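Alpha-Amylase (Thermotoga maritima, PDB 2B5D) belongs to glycoside hydrolase family 57, and joins a domain built on a largely parallel beta-sheet to a helical C-terminal region. Local coordinates at residues 244-249 with 355-360; 250-255 with 317-322. All coordinates share one frame; numbering follows the deposited sequence.

Overall arrangement
From the N terminus, the chain builds most of its central, largely parallel sheet before it enters the long loop between strand 233-236 and helix 265-268. Both contacts start in this loop, at 244-249 and, immediately following, 250-255. The chain then reaches helix 309-338, where 317-322 closes interaction 2. Past strand 343-349 it arrives at 355-360, at the junction of helices 352-356 and 360-373, which closes interaction 1. Interaction 2 is therefore the inner closure and interaction 1 the outer one. Their centres lie about 9 Å apart. Together they tie one loop to two helical elements beside the sheet, and residues of both 244-249 and 250-255 reach the second subunit.

Interaction 1 of 2, residues 244-249 with 355-360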
ATOM      1  N   GLN A 244      27.597  15.719 -13.359  1.00 60.36           N
ATOM      2  CA  GLN A 244      27.008  16.280 -14.585  1.00 59.60           C
ATOM      3  C   GLN A 244      27.666  15.878 -15.905  1.00 59.55           C
ATOM      4  O   GLN A 244      26.963  15.619 -16.897  1.00 60.60           O
ATOM      5  CB  GLN A 244      26.851  17.785 -14.479  1.00 59.14           C
ATOM      6  CG  GLN A 244      25.531  18.114 -13.862  1.00 57.64           C
ATOM      7  CD  GLN A 244      25.272  19.581 -13.693  1.00 55.07           C
ATOM      8  OE1 GLN A 244      25.748  20.197 -12.747  1.00 51.54           O
ATOM      9  NE2 GLN A 244      24.457  20.140 -14.575  1.00 55.23           N
ATOM     10  N   VAL A 245      28.982  15.754 -15.942  1.00 59.36           N
ATOM     11  CA  VAL A 245      29.593  15.268 -17.184  1.00 59.54           C
ATOM     12  C   VAL A 245      29.129  13.871 -17.628  1.00 60.16           C
ATOM     13  O   VAL A 245      29.188  13.543 -18.815  1.00 60.53           O
ATOM     14  CB  VAL A 245      31.127  15.533 -17.284  1.00 59.50           C
ATOM     15  CG1 VAL A 245      31.750  16.009 -15.945  1.00 60.16           C
ATOM     16  CG2 VAL A 245      31.879  14.382 -17.915  1.00 59.30           C
ATOM     17  N   TRP A 246      28.581  13.090 -16.689  1.00 61.21           N
ATOM     18  CA  TRP A 246      28.044  11.746 -16.975  1.00 61.05           C
ATOM     19  C   TRP A 246      26.538  11.638 -16.918  1.00 60.98           C
ATOM     20  O   TRP A 246      25.992  10.544 -16.987  1.00 60.89           O
ATOM     21  CB  TRP A 246      28.645  10.751 -16.016  1.00 62.73           C
ATOM     22  CG  TRP A 246      30.073  10.976 -15.879  1.00 63.74           C
ATOM     23  CD1 TRP A 246      30.733  11.286 -14.744  1.00 64.84           C
ATOM     24  CD2 TRP A 246      31.041  10.991 -16.933  1.00 64.68           C
ATOM     25  NE1 TRP A 246      32.067  11.472 -15.007  1.00 64.64           N
ATOM     26  CE2 TRP A 246      32.284  11.286 -16.348  1.00 65.77           C
ATOM     27  CE3 TRP A 246      30.977  10.781 -18.316  1.00 65.76           C
ATOM     28  CZ2 TRP A 246      33.464  11.366 -17.092  1.00 65.03           C
ATOM     29  CZ3 TRP A 246      32.152  10.848 -19.050  1.00 64.21           C
ATOM     30  CH2 TRP A 246      33.377  11.140 -18.432  1.00 63.83           C
ATOM     31  N   SER A 247      25.885  12.784 -16.782  1.00 60.54           N
ATOM     32  CA  SER A 247      24.460  12.913 -16.808  1.00 60.66           C
ATOM     33  C   SER A 247      23.877  12.531 -18.175  1.00 61.05           C
ATOM     34  O   SER A 247      24.425  12.916 -19.195  1.00 62.07           O
ATOM     35  CB  SER A 247      24.139  14.376 -16.526  1.00 60.26           C
ATOM     36  OG  SER A 247      22.752  14.586 -16.489  1.00 60.08           O
ATOM     37  N   ALA A 248      22.773  11.780 -18.191  1.00 60.40           N
ATOM     38  CA  ALA A 248      22.000  11.548 -19.403  1.00 59.85           C
ATOM     39  C   ALA A 248      21.211  12.785 -19.817  1.00 60.01           C
ATOM     40  O   ALA A 248      20.941  13.002 -21.007  1.00 61.07           O
ATOM     41  CB  ALA A 248      21.046  10.387 -19.201  1.00 59.74           C
ATOM     42  N   ALA A 249      20.785  13.574 -18.838  1.00 58.82           N
ATOM     43  CA  ALA A 249      20.054  14.796 -19.122  1.00 57.75           C
ATOM     44  C   ALA A 249      20.936  15.903 -19.762  1.00 57.17           C
ATOM     45  O   ALA A 249      20.468  16.638 -20.680  1.00 56.81           O
ATOM     46  CB  ALA A 249      19.352  15.299 -17.871  1.00 57.63           C
ATOM     47  N   HIS A 355      26.954   0.158 -17.130  1.00 71.12           N
ATOM     48  CA  HIS A 355      25.620  -0.214 -16.716  1.00 71.40           C
ATOM     49  C   HIS A 355      24.567   0.845 -17.019  1.00 70.93           C
ATOM     50  O   HIS A 355      23.692   0.598 -17.842  1.00 71.69           O
ATOM     51  CB  HIS A 355      25.568  -0.738 -15.275  1.00 72.13           C
ATOM     52  CG  HIS A 355      24.211  -1.233 -14.869  1.00 75.49           C
ATOM     53  ND1 HIS A 355      23.590  -2.301 -15.492  1.00 77.32           N
ATOM     54  CD2 HIS A 355      23.340  -0.776 -13.938  1.00 77.15           C
ATOM     55  CE1 HIS A 355      22.399  -2.484 -14.947  1.00 79.16           C
ATOM     56  NE2 HIS A 355      22.223  -1.570 -14.007  1.00 78.41           N
ATOM     57  N   TRP A 356      24.626   2.009 -16.381  1.00 70.09           N
ATOM     58  CA  TRP A 356      23.767   3.126 -16.794  1.00 69.53           C
ATOM     59  C   TRP A 356      24.075   3.568 -18.225  1.00 67.57           C
ATOM     60  O   TRP A 356      23.164   3.817 -19.017  1.00 67.60           O
ATOM     61  CB  TRP A 356      23.905   4.305 -15.827  1.00 71.78           C
ATOM     62  CG  TRP A 356      23.243   3.980 -14.558  1.00 75.16           C
ATOM     63  CD1 TRP A 356      23.836   3.601 -13.376  1.00 76.80           C
ATOM     64  CD2 TRP A 356      21.822   3.905 -14.348  1.00 78.72           C
ATOM     65  NE1 TRP A 356      22.862   3.323 -12.431  1.00 78.94           N
ATOM     66  CE2 TRP A 356      21.619   3.504 -12.998  1.00 79.18           C
ATOM     67  CE3 TRP A 356      20.696   4.150 -15.170  1.00 76.98           C
ATOM     68  CZ2 TRP A 356      20.334   3.347 -12.449  1.00 77.11           C
ATOM     69  CZ3 TRP A 356      19.427   4.001 -14.628  1.00 76.38           C
ATOM     70  CH2 TRP A 356      19.255   3.603 -13.276  1.00 76.84           C
ATOM     71  N   TRP A 357      25.365   3.624 -18.533  1.00 64.16           N
ATOM     72  CA  TRP A 357      25.886   4.001 -19.814  1.00 61.97           C
ATOM     73  C   TRP A 357      26.617   2.804 -20.385  1.00 61.52           C
ATOM     74  O   TRP A 357      27.714   2.472 -19.950  1.00 61.43           O
ATOM     75  CB  TRP A 357      26.867   5.145 -19.609  1.00 60.40           C
ATOM     76  CG  TRP A 357      27.404   5.797 -20.838  1.00 58.48           C
ATOM     77  CD1 TRP A 357      26.819   5.866 -22.072  1.00 56.53           C
ATOM     78  CD2 TRP A 357      28.614   6.545 -20.928  1.00 58.30           C
ATOM     79  NE1 TRP A 357      27.602   6.585 -22.935  1.00 54.50           N
ATOM     80  CE2 TRP A 357      28.713   7.019 -22.260  1.00 58.15           C
ATOM     81  CE3 TRP A 357      29.633   6.858 -20.015  1.00 56.98           C
ATOM     82  CZ2 TRP A 357      29.791   7.791 -22.697  1.00 56.90           C
ATOM     83  CZ3 TRP A 357      30.696   7.620 -20.454  1.00 56.04           C
ATOM     84  CH2 TRP A 357      30.768   8.078 -21.773  1.00 56.23           C
ATOM     85  N   PHE A 358      26.015   2.178 -21.381  1.00 60.98           N
ATOM     86  CA  PHE A 358      26.501   0.904 -21.931  1.00 60.91           C
ATOM     87  C   PHE A 358      27.927   1.013 -22.476  1.00 60.38           C
ATOM     88  O   PHE A 358      28.723   0.090 -22.348  1.00 60.38           O
ATOM     89  CB  PHE A 358      25.511   0.440 -23.027  1.00 60.96           C
ATOM     90  CG  PHE A 358      25.955  -0.765 -23.811  1.00 61.15           C
ATOM     91  CD1 PHE A 358      26.134  -1.995 -23.198  1.00 62.51           C
ATOM     92  CD2 PHE A 358      26.153  -0.670 -25.183  1.00 62.10           C
ATOM     93  CE1 PHE A 358      26.515  -3.111 -23.937  1.00 62.80           C
ATOM     94  CE2 PHE A 358      26.537  -1.771 -25.933  1.00 63.13           C
ATOM     95  CZ  PHE A 358      26.709  -2.995 -25.318  1.00 63.26           C
ATOM     96  N   GLU A 359      28.227   2.165 -23.066  1.00 60.01           N
ATOM     97  CA  GLU A 359      29.473   2.418 -23.775  1.00 59.81           C
ATOM     98  C   GLU A 359      30.543   2.999 -22.857  1.00 59.25           C
ATOM     99  O   GLU A 359      31.638   3.313 -23.312  1.00 59.42           O
ATOM    100  CB  GLU A 359      29.208   3.392 -24.938  1.00 59.39           C
ATOM    101  CG  GLU A 359      28.177   2.890 -25.978  1.00 61.98           C
ATOM    102  CD  GLU A 359      26.715   3.184 -25.622  1.00 62.62           C
ATOM    103  OE1 GLU A 359      26.427   3.492 -24.451  1.00 63.50           O
ATOM    104  OE2 GLU A 359      25.844   3.123 -26.520  1.00 63.44           O
ATOM    105  N   GLY A 360      30.212   3.162 -21.575  1.00 58.59           N
ATOM    106  CA  GLY A 360      31.111   3.748 -20.584  1.00 57.16           C
ATOM    107  C   GLY A 360      32.505   3.147 -20.482  1.00 56.97           C
ATOM    108  O   GLY A 360      33.478   3.868 -20.323  1.00 55.97           O
TER
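Trp246 and Trp357 meet through the benzo halves of their indoles. The nearest pair is CZ3 of Trp246 and CZ3 of Trp357, 3.8 Å apart. CE3 of Trp246 also comes within 3.8 Å of Trp357 CZ3. The six-membered rings have centroids 5.8 Å apart and planes turned by 32°. The rings therefore meet at a slant.

The two indoles are set differently on their backbones. In Trp246, CG stands anti to the carbonyl carbon (chi1 -44°), and the outer end of the ring comes nearer the partner than its base does. Trp357 starts out toward the other segment, with CG opposite its own backbone N (chi1 -173°). Its six-membered ring leads, and its CZ3 makes the closest approach.

Neighbours in each segment add to the packing. The methyl CG2 of Val245 sits over the centre of one face of the Trp246 ring, 3.3 Å above its plane. The spacing is tight, and a nearly eclipsed first torsion leaves the exact place of this methyl doubtful. The backbone N of Gly360 lies above one face of the Trp357 ring, toward the rim. That N also donates to Trp357 O at 3.1 Å, within the type I beta turn from Trp357 to Gly360.

More aromatic residues surround the pair. Phe348 and Phe353 meet Trp246 edge-to-face, Tyr258 does the same with Trp357, and Phe363 meets both tryptophans. Pro253 also packs on Trp357.

Both tryptophans are buried, and the direct contact is small, at 71 Å² summed over both sides. It is made by apolar ring carbons. The chemistry implies dispersion and hydrophobic packing inside a larger aromatic cluster, which joins the loop after strand 233-236 to the turn before helix 360-373.

Interaction 2 of 2, residues 250-255 with 317-322; sequences VGYPGD and EEHARD
Tyr252 lies against His319 in an offset stack. The ring centroids are 4.7 Å apart and the planes are inclined by 25°. The side chains run past each other in opposite directions, so each beta carbon covers the other ring. Tyr252 CB is 4.0 Å from the centroid of the His319 ring, and His319 CB makes the matching CH-pi contact over the Tyr252 face. The closest ring atoms are CD2 of Tyr252 and ND1 of His319, at 3.4 Å.

The far end of the tyrosine is held by a charge. Tyr252 OH donates to Asp322 OD2 at 2.8 Å, and OD2 accepts through its anti lone pair. OD2 lies at the edge of the phenol, near its plane, while the carboxylate plane stands at 88° to the ring. With CG opposite the backbone N (chi1 -163°), Asp322 holds this oxygen one helical turn beyond His319. The same oxygen forms a salt bridge with Lys326, which would favour the charged carboxylate.

Asp255 approaches the far edge of the imidazole. Its OD2 is 3.4 Å from His319 NE2, and its CB lies in the ring plane. Asp255 OD1 pairs with Arg257, which also bridges to Glu318 and so adds a charged link between loop and helix.

Further out, the backbone bond from Asp255 N to Tyr252 O helps shape the 3-10 segment 252-254. Val245 and Phe323 pack on Tyr252, as does Phe213 of the second subunit. Phe363 and Tyr258 touch His319.

The arrangement is a loop docked on one side of a long helix. His319 and Asp322, three residues apart, offer neighbouring positions on helix 309-338. It is structural packing within the family 57 region, beside the second subunit.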
ATOM      1  N   VAL A 250      22.195  16.020 -19.303  1.00 55.05           N
ATOM      2  CA  VAL A 250      23.081  17.104 -19.784  1.00 52.45           C
ATOM      3  C   VAL A 250      24.503  16.697 -20.201  1.00 51.83           C
ATOM      4  O   VAL A 250      25.288  17.537 -20.602  1.00 52.04           O
ATOM      5  CB  VAL A 250      23.173  18.283 -18.777  1.00 51.74           C
ATOM      6  CG1 VAL A 250      21.778  18.777 -18.338  1.00 50.94           C
ATOM      7  CG2 VAL A 250      24.037  17.906 -17.542  1.00 52.82           C
ATOM      8  N   GLY A 251      24.859  15.431 -20.123  1.00 50.94           N
ATOM      9  CA  GLY A 251      26.248  15.075 -20.378  1.00 50.35           C
ATOM     10  C   GLY A 251      26.427  14.112 -21.519  1.00 50.30           C
ATOM     11  O   GLY A 251      25.479  13.854 -22.272  1.00 51.56           O
ATOM     12  N   TYR A 252      27.617  13.570 -21.660  1.00 50.06           N
ATOM     13  CA  TYR A 252      27.903  12.651 -22.768  1.00 52.02           C
ATOM     14  C   TYR A 252      26.919  11.486 -22.901  1.00 53.07           C
ATOM     15  O   TYR A 252      26.372  11.291 -23.976  1.00 55.24           O
ATOM     16  CB  TYR A 252      29.314  12.062 -22.705  1.00 51.55           C
ATOM     17  CG  TYR A 252      30.438  13.046 -22.610  1.00 51.78           C
ATOM     18  CD1 TYR A 252      31.410  12.914 -21.615  1.00 51.75           C
ATOM     19  CD2 TYR A 252      30.563  14.107 -23.537  1.00 52.55           C
ATOM     20  CE1 TYR A 252      32.477  13.795 -21.536  1.00 49.77           C
ATOM     21  CE2 TYR A 252      31.613  14.976 -23.465  1.00 50.49           C
ATOM     22  CZ  TYR A 252      32.560  14.819 -22.456  1.00 49.06           C
ATOM     23  OH  TYR A 252      33.584  15.693 -22.376  1.00 50.24           O
ATOM     24  N   PRO A 253      26.684  10.697 -21.827  1.00 53.72           N
ATOM     25  CA  PRO A 253      25.759   9.551 -22.028  1.00 53.20           C
ATOM     26  C   PRO A 253      24.368   9.870 -22.627  1.00 53.83           C
ATOM     27  O   PRO A 253      23.710   8.978 -23.155  1.00 54.82           O
ATOM     28  CB  PRO A 253      25.645   8.952 -20.619  1.00 52.67           C
ATOM     29  CG  PRO A 253      26.958   9.314 -19.966  1.00 52.59           C
ATOM     30  CD  PRO A 253      27.229  10.716 -20.446  1.00 52.64           C
ATOM     31  N   GLY A 254      23.903  11.110 -22.547  1.00 54.18           N
ATOM     32  CA  GLY A 254      22.625  11.458 -23.162  1.00 54.07           C
ATOM     33  C   GLY A 254      22.640  11.641 -24.677  1.00 55.52           C
ATOM     34  O   GLY A 254      21.618  11.993 -25.269  1.00 55.47           O
ATOM     35  N   ASP A 255      23.783  11.388 -25.321  1.00 56.76           N
ATOM     36  CA  ASP A 255      23.898  11.449 -26.776  1.00 57.85           C
ATOM     37  C   ASP A 255      22.927  10.493 -27.485  1.00 58.09           C
ATOM     38  O   ASP A 255      22.849   9.302 -27.146  1.00 58.05           O
ATOM     39  CB  ASP A 255      25.335  11.139 -27.195  1.00 58.90           C
ATOM     40  CG  ASP A 255      25.606  11.440 -28.663  1.00 61.28           C
ATOM     41  OD1 ASP A 255      25.176  10.625 -29.513  1.00 64.76           O
ATOM     42  OD2 ASP A 255      26.275  12.470 -28.968  1.00 64.02           O
ATOM     43  N   GLU A 317      34.408   8.173 -29.387  1.00 62.22           N
ATOM     44  CA  GLU A 317      35.635   8.765 -29.923  1.00 62.35           C
ATOM     45  C   GLU A 317      35.616  10.301 -29.797  1.00 60.93           C
ATOM     46  O   GLU A 317      36.579  10.903 -29.365  1.00 60.91           O
ATOM     47  CB  GLU A 317      35.863   8.307 -31.368  1.00 62.76           C
ATOM     48  CG  GLU A 317      37.330   8.251 -31.742  1.00 67.11           C
ATOM     49  CD  GLU A 317      38.074   7.117 -31.049  1.00 71.23           C
ATOM     50  OE1 GLU A 317      37.560   5.978 -31.044  1.00 74.10           O
ATOM     51  OE2 GLU A 317      39.175   7.360 -30.506  1.00 74.17           O
ATOM     52  N   GLU A 318      34.492  10.911 -30.127  1.00 59.93           N
ATOM     53  CA  GLU A 318      34.294  12.339 -29.950  1.00 59.48           C
ATOM     54  C   GLU A 318      34.296  12.803 -28.504  1.00 58.66           C
ATOM     55  O   GLU A 318      34.882  13.834 -28.177  1.00 58.03           O
ATOM     56  CB  GLU A 318      32.941  12.749 -30.491  1.00 59.24           C
ATOM     57  CG  GLU A 318      32.812  12.704 -31.992  1.00 62.96           C
ATOM     58  CD  GLU A 318      31.395  13.026 -32.418  1.00 66.37           C
ATOM     59  OE1 GLU A 318      31.000  12.592 -33.530  1.00 66.64           O
ATOM     60  OE2 GLU A 318      30.687  13.715 -31.623  1.00 67.30           O
ATOM     61  N   HIS A 319      33.554  12.082 -27.667  1.00 57.82           N
ATOM     62  CA  HIS A 319      33.408  12.430 -26.265  1.00 56.95           C
ATOM     63  C   HIS A 319      34.741  12.295 -25.540  1.00 55.64           C
ATOM     64  O   HIS A 319      35.109  13.160 -24.759  1.00 54.91           O
ATOM     65  CB  HIS A 319      32.311  11.577 -25.595  1.00 56.72           C
ATOM     66  CG  HIS A 319      30.943  11.830 -26.144  1.00 56.84           C
ATOM     67  ND1 HIS A 319      30.599  13.010 -26.769  1.00 59.48           N
ATOM     68  CD2 HIS A 319      29.834  11.057 -26.175  1.00 55.58           C
ATOM     69  CE1 HIS A 319      29.330  12.964 -27.135  1.00 57.92           C
ATOM     70  NE2 HIS A 319      28.849  11.781 -26.799  1.00 55.78           N
ATOM     71  N   ALA A 320      35.461  11.212 -25.822  1.00 55.29           N
ATOM     72  CA  ALA A 320      36.737  10.967 -25.186  1.00 55.48           C
ATOM     73  C   ALA A 320      37.774  12.060 -25.545  1.00 56.25           C
ATOM     74  O   ALA A 320      38.649  12.390 -24.742  1.00 56.95           O
ATOM     75  CB  ALA A 320      37.235   9.581 -25.530  1.00 55.06           C
ATOM     76  N   ARG A 321      37.659  12.646 -26.737  1.00 56.45           N
ATOM     77  CA  ARG A 321      38.548  13.733 -27.128  1.00 56.53           C
ATOM     78  C   ARG A 321      38.045  15.045 -26.570  1.00 55.01           C
ATOM     79  O   ARG A 321      38.826  15.938 -26.283  1.00 55.15           O
ATOM     80  CB  ARG A 321      38.691  13.810 -28.650  1.00 56.79           C
ATOM     81  CG  ARG A 321      39.514  12.680 -29.263  1.00 59.83           C
ATOM     82  CD  ARG A 321      39.462  12.746 -30.798  1.00 60.24           C
ATOM     83  NE  ARG A 321      40.636  12.114 -31.394  1.00 68.65           N
ATOM     84  CZ  ARG A 321      40.750  10.809 -31.671  1.00 71.82           C
ATOM     85  NH1 ARG A 321      39.755   9.960 -31.412  1.00 72.40           N
ATOM     86  NH2 ARG A 321      41.875  10.351 -32.220  1.00 73.43           N
ATOM     87  N   ASP A 322      36.739  15.184 -26.423  1.00 53.52           N
ATOM     88  CA  ASP A 322      36.228  16.342 -25.717  1.00 53.06           C
ATOM     89  C   ASP A 322      36.799  16.376 -24.280  1.00 53.01           C
ATOM     90  O   ASP A 322      37.341  17.382 -23.826  1.00 53.15           O
ATOM     91  CB  ASP A 322      34.710  16.316 -25.653  1.00 51.83           C
ATOM     92  CG  ASP A 322      34.143  17.643 -25.308  1.00 54.06           C
ATOM     93  OD1 ASP A 322      34.299  18.550 -26.129  1.00 58.30           O
ATOM     94  OD2 ASP A 322      33.522  17.820 -24.245  1.00 55.94           O
TER